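Local coordinates for cpftsy (PDB 4AK9), which is a SIMIBI-class GTPase that probably serves as the chloroplast receptor for the signal recognition particle in protein transport and chloroplast biogenesis, at residues 115-120 with 235-240; 266-271 with 292-297. All coordinates share one frame; numbering follows the deposited sequence.

Contact 1. Residues 115-120 with 235-240; sequences RPAVLM and APNEVL
Asn-237 turns its side-chain amide toward Val-118 and takes the place of a backbone carbonyl: its OD1 accepts the Val-118 N-H at 2.8 Å, from a donor tilted 34° off the plane of the amide group. With CG beside its own backbone N (chi1 -59°), the group folds back along strand 117-120, and a water donates both to the same OD1 and to Pro-116 O. The return bond runs from Asn-237 N to Val-118 O at 2.8 Å. A weak, longer bond from Glu-238 N to the same oxygen opens the regular parallel pairing, which Met-120 N on Glu-238 O and Leu-240 N on Met-120 O continue.

On one face of the sheet Leu-119 and Glu-238 lie side by side and point the same way, CG of the leucine 3.8 Å from CB of the glutamate. The glutamate chain bends at chi2 (-75°), carrying its carboxylate away to Thr-265 and Gln-110. On the other face Met-120 slants across Pro-236, its SD 3.7 Å from the proline CG, while Ala-235 sets its methyl 3.6 Å from Val-118 CB; helix 215-231 packs over this side. The cis peptide before Pro-236 lies in the loop that leads into strand 238-244. Such adjacent parallel strands, 117-123 running on toward a probable P-loop, belong to the central sheet of a P-loop GTPase.

Contact 2. Residues 266-271 with 292-297; sequences GFILTK and VKFVGV
Phe-267 and Lys-293 open the backbone pairing of these parallel strands: Lys-293 N donates to Phe-267 O at 2.8 Å, nearly straight at 171°. Leu-269 then bonds in both directions, its N to Phe-294 O and its O from Gly-296 N, the latter at 2.8 Å. Between Phe-267 and Ile-268 the register slips by one residue, a beta bulge around Lys-293. CA-H...O contacts, from Ile-268 CA to Phe-294 O and from Val-295 CA to Leu-269 O, supplement the bonds.

Apolar contacts divide between the faces. On one, Val-292 CG2 sits at the edge of the Phe-267 ring, near its plane and 4.1 Å from CD2, and meets Leu-269 CD1 at the same distance; helix 280-288 covers this group. On the other, Ile-268 and Phe-294 run side by side, CG1 to CB 4.0 Å, beneath helix 126-142.

Polar ends leave the interface. Lys-293 lays its extended chain past Gly-266, CG 3.9 Å from the glycine CA; its NZ hydrogen-bonds Glu-108 O, with a salt bridge to Glu-238, and Lys-271 NZ forms a salt bridge with Asp-244. Within the pairing, main-chain bonds and hydrocarbon thus do the joining, while the lysine charges are matched beyond it.

Overall arrangement
Contact 1 closes along the chain before contact 2 opens, and both belong to the one sheet of the GTPase domain, their centres about 17 Å apart. Strand 238-244 lies between 117-123 and 266-270, so the four strands run consecutively and in parallel, 292-296 being the last before antiparallel 304-306. Contact 1 ties together strands distant in sequence; contact 2 closes a beta-alpha-beta unit through helix 280-288. They meet directly where Glu-238 OE2 forms a 3.0 Å salt bridge with Lys-293 NZ, and where Leu-240 packs on Gly-266 and Ile-268. Together they join four neighbouring strands of the parallel sheet, at whose C-terminal edge the probable P-loop follows strand 117-123.

Contact 1. Residues 115-120 with 235-240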
ATOM      1  N   ARG A 115      28.459 -10.330 -28.274  1.00 48.51           N
ATOM      2  CA  ARG A 115      27.091 -10.439 -28.725  1.00 41.38           C
ATOM      3  C   ARG A 115      26.828 -11.893 -29.103  1.00 39.33           C
ATOM      4  O   ARG A 115      27.745 -12.601 -29.514  1.00 46.56           O
ATOM      5  CB  ARG A 115      26.849  -9.495 -29.907  1.00 43.92           C
ATOM      6  CG  ARG A 115      28.118  -8.939 -30.546  1.00 56.18           C
ATOM      7  CD  ARG A 115      28.439  -9.648 -31.870  1.00 59.97           C
ATOM      8  NE  ARG A 115      27.259  -9.747 -32.731  1.00 60.60           N
ATOM      9  CZ  ARG A 115      26.752  -8.726 -33.419  1.00 59.79           C
ATOM     10  NH1 ARG A 115      27.331  -7.532 -33.348  1.00 64.75           N
ATOM     11  NH2 ARG A 115      25.670  -8.892 -34.177  1.00 58.61           N
ATOM     12  N   PRO A 116      25.577 -12.349 -28.967  1.00 33.24           N
ATOM     13  CA  PRO A 116      24.411 -11.562 -28.551  1.00 33.17           C
ATOM     14  C   PRO A 116      24.337 -11.376 -27.035  1.00 32.05           C
ATOM     15  O   PRO A 116      24.784 -12.255 -26.287  1.00 31.25           O
ATOM     16  CB  PRO A 116      23.242 -12.426 -29.005  1.00 31.36           C
ATOM     17  CG  PRO A 116      23.756 -13.825 -28.909  1.00 30.82           C
ATOM     18  CD  PRO A 116      25.237 -13.769 -29.178  1.00 36.42           C
ATOM     19  N   ALA A 117      23.799 -10.239 -26.597  1.00 28.38           N
ATOM     20  CA  ALA A 117      23.343 -10.123 -25.212  1.00 31.40           C
ATOM     21  C   ALA A 117      21.988 -10.822 -25.102  1.00 26.50           C
ATOM     22  O   ALA A 117      21.221 -10.902 -26.085  1.00 27.30           O
ATOM     23  CB  ALA A 117      23.228  -8.664 -24.788  1.00 28.89           C
ATOM     24  N   VAL A 118      21.679 -11.333 -23.913  1.00 23.43           N
ATOM     25  CA  VAL A 118      20.423 -12.032 -23.706  1.00 18.12           C
ATOM     26  C   VAL A 118      19.721 -11.462 -22.462  1.00 24.45           C
ATOM     27  O   VAL A 118      20.293 -11.433 -21.368  1.00 22.26           O
ATOM     28  CB  VAL A 118      20.610 -13.544 -23.541  1.00 22.53           C
ATOM     29  CG1 VAL A 118      19.272 -14.233 -23.236  1.00 23.24           C
ATOM     30  CG2 VAL A 118      21.228 -14.154 -24.830  1.00 22.34           C
ATOM     31  N   LEU A 119      18.492 -10.982 -22.653  1.00 20.05           N
ATOM     32  CA  LEU A 119      17.724 -10.388 -21.543  1.00 21.46           C
ATOM     33  C   LEU A 119      16.518 -11.286 -21.298  1.00 18.12           C
ATOM     34  O   LEU A 119      15.713 -11.531 -22.218  1.00 23.83           O
ATOM     35  CB  LEU A 119      17.247  -8.983 -21.942  1.00 21.48           C
ATOM     36  CG  LEU A 119      18.084  -7.725 -21.724  1.00 32.81           C
ATOM     37  CD1 LEU A 119      19.531  -7.948 -22.008  1.00 32.05           C
ATOM     38  CD2 LEU A 119      17.558  -6.587 -22.572  1.00 34.36           C
ATOM     39  N   MET A 120      16.372 -11.804 -20.080  1.00 19.68           N
ATOM     40  CA  MET A 120      15.174 -12.552 -19.737  1.00 15.98           C
ATOM     41  C   MET A 120      14.188 -11.640 -19.003  1.00 21.07           C
ATOM     42  O   MET A 120      14.572 -10.908 -18.097  1.00 18.53           O
ATOM     43  CB  MET A 120      15.497 -13.776 -18.879  1.00 20.53           C
ATOM     44  CG  MET A 120      16.244 -14.861 -19.633  1.00 25.39           C
ATOM     45  SD  MET A 120      16.775 -16.153 -18.473  1.00 27.71           S
ATOM     46  CE  MET A 120      15.270 -17.056 -18.137  1.00 24.16           C
ATOM     47  N   ALA A 235      25.201 -15.660 -20.860  1.00 26.52           N
ATOM     48  CA  ALA A 235      23.778 -15.336 -20.750  1.00 24.38           C
ATOM     49  C   ALA A 235      23.138 -16.029 -19.538  1.00 25.98           C
ATOM     50  O   ALA A 235      23.618 -17.092 -19.092  1.00 23.75           O
ATOM     51  CB  ALA A 235      23.065 -15.749 -22.032  1.00 22.04           C
ATOM     52  N   PRO A 236      22.052 -15.441 -18.983  1.00 24.02           N
ATOM     53  CA  PRO A 236      21.466 -14.132 -19.359  1.00 22.66           C
ATOM     54  C   PRO A 236      22.283 -12.953 -18.829  1.00 22.85           C
ATOM     55  O   PRO A 236      22.805 -13.022 -17.704  1.00 23.04           O
ATOM     56  CB  PRO A 236      20.069 -14.153 -18.694  1.00 20.96           C
ATOM     57  CG  PRO A 236      20.231 -15.119 -17.483  1.00 24.93           C
ATOM     58  CD  PRO A 236      21.276 -16.161 -17.942  1.00 25.98           C
ATOM     59  N   ASN A 237      22.379 -11.872 -19.600  1.00 19.46           N
ATOM     60  CA  ASN A 237      23.073 -10.672 -19.142  1.00 19.47           C
ATOM     61  C   ASN A 237      22.213  -9.856 -18.176  1.00 18.71           C
ATOM     62  O   ASN A 237      22.746  -9.189 -17.302  1.00 21.04           O
ATOM     63  CB  ASN A 237      23.445  -9.815 -20.334  1.00 24.02           C
ATOM     64  CG  ASN A 237      24.334 -10.560 -21.311  1.00 25.43           C
ATOM     65  OD1 ASN A 237      23.858 -11.389 -22.087  1.00 24.69           O
ATOM     66  ND2 ASN A 237      25.631 -10.286 -21.254  1.00 32.84           N
ATOM     67  N   GLU A 238      20.893  -9.938 -18.355  1.00 22.14           N
ATOM     68  CA  GLU A 238      19.918  -9.273 -17.478  1.00 21.59           C
ATOM     69  C   GLU A 238      18.747 -10.209 -17.209  1.00 17.07           C
ATOM     70  O   GLU A 238      18.341 -10.986 -18.078  1.00 21.64           O
ATOM     71  CB  GLU A 238      19.417  -7.961 -18.128  1.00 19.05           C
ATOM     72  CG  GLU A 238      20.478  -6.858 -18.307  1.00 21.72           C
ATOM     73  CD  GLU A 238      20.828  -6.158 -16.990  1.00 24.65           C
ATOM     74  OE1 GLU A 238      20.015  -6.208 -16.020  1.00 26.97           O
ATOM     75  OE2 GLU A 238      21.912  -5.531 -16.914  1.00 30.32           O
ATOM     76  N   VAL A 239      18.222 -10.164 -15.992  1.00 18.09           N
ATOM     77  CA  VAL A 239      16.945 -10.801 -15.659  1.00 15.05           C
ATOM     78  C   VAL A 239      16.084  -9.642 -15.101  1.00 18.48           C
ATOM     79  O   VAL A 239      16.337  -9.084 -14.022  1.00 15.70           O
ATOM     80  CB  VAL A 239      17.063 -11.982 -14.636  1.00 16.23           C
ATOM     81  CG1 VAL A 239      15.699 -12.557 -14.269  1.00 17.14           C
ATOM     82  CG2 VAL A 239      17.986 -13.101 -15.180  1.00 18.29           C
ATOM     83  N   LEU A 240      15.105  -9.237 -15.890  1.00 16.65           N
ATOM     84  CA  LEU A 240      14.338  -8.039 -15.573  1.00 19.00           C
ATOM     85  C   LEU A 240      12.963  -8.463 -15.087  1.00 15.93           C
ATOM     86  O   LEU A 240      12.202  -9.116 -15.799  1.00 19.30           O
ATOM     87  CB  LEU A 240      14.243  -7.143 -16.823  1.00 20.63           C
ATOM     88  CG  LEU A 240      15.593  -6.694 -17.360  1.00 23.10           C
ATOM     89  CD1 LEU A 240      15.426  -5.901 -18.669  1.00 24.00           C
ATOM     90  CD2 LEU A 240      16.322  -5.859 -16.301  1.00 22.43           C
TER
HETATM   91  O   HOH W   1      25.230 -13.217 -23.692  1.00 29.21           O

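Contact 2. Residues 266-271 with 292-297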
ATOM      1  N   GLY A 266      17.332  -6.361 -12.289  1.00 19.61           N
ATOM      2  CA  GLY A 266      16.699  -5.040 -12.371  1.00 16.32           C
ATOM      3  C   GLY A 266      15.194  -5.154 -12.401  1.00 16.13           C
ATOM      4  O   GLY A 266      14.654  -6.165 -12.832  1.00 17.06           O
ATOM      5  N   PHE A 267      14.507  -4.106 -11.921  1.00 19.38           N
ATOM      6  CA  PHE A 267      13.046  -4.072 -12.015  1.00 15.14           C
ATOM      7  C   PHE A 267      12.578  -3.144 -13.141  1.00 14.03           C
ATOM      8  O   PHE A 267      13.231  -2.145 -13.460  1.00 17.73           O
ATOM      9  CB  PHE A 267      12.444  -3.539 -10.712  1.00 17.58           C
ATOM     10  CG  PHE A 267      12.894  -4.269  -9.486  1.00 17.16           C
ATOM     11  CD1 PHE A 267      12.588  -5.597  -9.297  1.00 19.21           C
ATOM     12  CD2 PHE A 267      13.600  -3.588  -8.486  1.00 20.66           C
ATOM     13  CE1 PHE A 267      12.999  -6.270  -8.156  1.00 20.57           C
ATOM     14  CE2 PHE A 267      14.016  -4.261  -7.318  1.00 20.13           C
ATOM     15  CZ  PHE A 267      13.697  -5.596  -7.149  1.00 19.68           C
ATOM     16  N   ILE A 268      11.428  -3.483 -13.690  1.00 15.32           N
ATOM     17  CA  ILE A 268      10.639  -2.606 -14.545  1.00 16.17           C
ATOM     18  C   ILE A 268       9.270  -2.420 -13.929  1.00 14.77           C
ATOM     19  O   ILE A 268       8.496  -3.381 -13.746  1.00 15.67           O
ATOM     20  CB  ILE A 268      10.524  -3.193 -15.974  1.00 17.72           C
ATOM     21  CG1 ILE A 268      11.932  -3.308 -16.566  1.00 18.12           C
ATOM     22  CG2 ILE A 268       9.551  -2.276 -16.872  1.00 17.81           C
ATOM     23  CD1 ILE A 268      11.951  -4.115 -17.889  1.00 20.67           C
ATOM     24  N   LEU A 269       8.973  -1.174 -13.555  1.00 18.42           N
ATOM     25  CA  LEU A 269       7.707  -0.866 -12.877  1.00 18.41           C
ATOM     26  C   LEU A 269       6.781  -0.191 -13.873  1.00 16.77           C
ATOM     27  O   LEU A 269       7.098   0.894 -14.357  1.00 20.23           O
ATOM     28  CB  LEU A 269       7.942   0.067 -11.673  1.00 20.66           C
ATOM     29  CG  LEU A 269       8.221  -0.715 -10.362  1.00 26.89           C
ATOM     30  CD1 LEU A 269       9.481  -1.598 -10.445  1.00 21.01           C
ATOM     31  CD2 LEU A 269       8.338   0.229  -9.176  1.00 22.96           C
ATOM     32  N   THR A 270       5.697  -0.866 -14.206  1.00 16.75           N
ATOM     33  CA  THR A 270       4.778  -0.390 -15.246  1.00 20.82           C
ATOM     34  C   THR A 270       3.561   0.347 -14.662  1.00 21.33           C
ATOM     35  O   THR A 270       3.293   0.270 -13.447  1.00 18.44           O
ATOM     36  CB  THR A 270       4.225  -1.574 -16.067  1.00 22.40           C
ATOM     37  OG1 THR A 270       3.513  -2.448 -15.190  1.00 26.76           O
ATOM     38  CG2 THR A 270       5.344  -2.352 -16.756  1.00 28.93           C
ATOM     39  N   LYS A 271       2.824   1.018 -15.544  1.00 21.45           N
ATOM     40  CA  LYS A 271       1.513   1.602 -15.235  1.00 21.60           C
ATOM     41  C   LYS A 271       1.551   2.639 -14.120  1.00 22.33           C
ATOM     42  O   LYS A 271       0.575   2.813 -13.381  1.00 23.32           O
ATOM     43  CB  LYS A 271       0.534   0.500 -14.880  1.00 23.80           C
ATOM     44  CG  LYS A 271       0.323  -0.481 -16.043  1.00 28.39           C
ATOM     45  CD  LYS A 271      -0.401  -1.738 -15.584  1.00 31.91           C
ATOM     46  CE  LYS A 271      -1.821  -1.431 -15.101  1.00 39.65           C
ATOM     47  NZ  LYS A 271      -2.563  -2.654 -14.639  1.00 42.58           N
ATOM     48  N   VAL A 292      15.804  -0.193  -9.955  1.00 18.72           N
ATOM     49  CA  VAL A 292      14.736  -0.047 -10.950  1.00 18.98           C
ATOM     50  C   VAL A 292      15.439   0.455 -12.221  1.00 21.66           C
ATOM     51  O   VAL A 292      16.196   1.441 -12.168  1.00 18.94           O
ATOM     52  CB  VAL A 292      13.671   0.974 -10.475  1.00 19.07           C
ATOM     53  CG1 VAL A 292      12.756   1.364 -11.659  1.00 20.15           C
ATOM     54  CG2 VAL A 292      12.839   0.384  -9.322  1.00 17.36           C
ATOM     55  N   LYS A 293      15.234  -0.231 -13.350  1.00 16.99           N
ATOM     56  CA  LYS A 293      15.948   0.106 -14.574  1.00 18.51           C
ATOM     57  C   LYS A 293      15.084   0.863 -15.593  1.00 22.33           C
ATOM     58  O   LYS A 293      15.611   1.692 -16.357  1.00 19.56           O
ATOM     59  CB  LYS A 293      16.556  -1.164 -15.211  1.00 17.23           C
ATOM     60  CG  LYS A 293      17.662  -1.796 -14.326  1.00 18.70           C
ATOM     61  CD  LYS A 293      18.661  -2.680 -15.106  1.00 19.54           C
ATOM     62  CE  LYS A 293      19.900  -2.893 -14.189  1.00 19.05           C
ATOM     63  NZ  LYS A 293      21.040  -3.576 -14.858  1.00 19.87           N
ATOM     64  N   PHE A 294      13.783   0.576 -15.595  1.00 19.21           N
ATOM     65  CA  PHE A 294      12.797   1.304 -16.427  1.00 20.92           C
ATOM     66  C   PHE A 294      11.516   1.581 -15.640  1.00 20.56           C
ATOM     67  O   PHE A 294      11.127   0.783 -14.752  1.00 20.12           O
ATOM     68  CB  PHE A 294      12.435   0.477 -17.666  1.00 22.82           C
ATOM     69  CG  PHE A 294      13.598   0.260 -18.596  1.00 20.58           C
ATOM     70  CD1 PHE A 294      14.454  -0.827 -18.417  1.00 24.83           C
ATOM     71  CD2 PHE A 294      13.843   1.145 -19.626  1.00 23.80           C
ATOM     72  CE1 PHE A 294      15.542  -1.021 -19.277  1.00 26.96           C
ATOM     73  CE2 PHE A 294      14.950   0.961 -20.495  1.00 25.66           C
ATOM     74  CZ  PHE A 294      15.792  -0.131 -20.303  1.00 22.89           C
ATOM     75  N   VAL A 295      10.843   2.688 -15.967  1.00 17.83           N
ATOM     76  CA  VAL A 295       9.478   2.914 -15.489  1.00 18.92           C
ATOM     77  C   VAL A 295       8.524   3.118 -16.678  1.00 22.05           C
ATOM     78  O   VAL A 295       8.869   3.811 -17.633  1.00 22.23           O
ATOM     79  CB  VAL A 295       9.405   4.134 -14.570  1.00 20.80           C
ATOM     80  CG1 VAL A 295      10.098   3.822 -13.243  1.00 18.01           C
ATOM     81  CG2 VAL A 295      10.084   5.345 -15.232  1.00 23.33           C
ATOM     82  N   GLY A 296       7.363   2.483 -16.614  1.00 21.74           N
ATOM     83  CA  GLY A 296       6.330   2.642 -17.623  1.00 23.91           C
ATOM     84  C   GLY A 296       5.432   3.767 -17.185  1.00 25.88           C
ATOM     85  O   GLY A 296       4.809   3.694 -16.111  1.00 26.00           O
ATOM     86  N   VAL A 297       5.363   4.813 -17.996  1.00 22.95           N
ATOM     87  CA  VAL A 297       4.625   6.016 -17.576  1.00 26.86           C
ATOM     88  C   VAL A 297       3.508   6.414 -18.530  1.00 33.31           C
ATOM     89  O   VAL A 297       3.037   7.553 -18.500  1.00 31.53           O
ATOM     90  CB  VAL A 297       5.553   7.208 -17.360  1.00 27.69           C
ATOM     91  CG1 VAL A 297       6.443   6.957 -16.156  1.00 31.92           C
ATOM     92  CG2 VAL A 297       6.400   7.494 -18.628  1.00 33.32           C
TER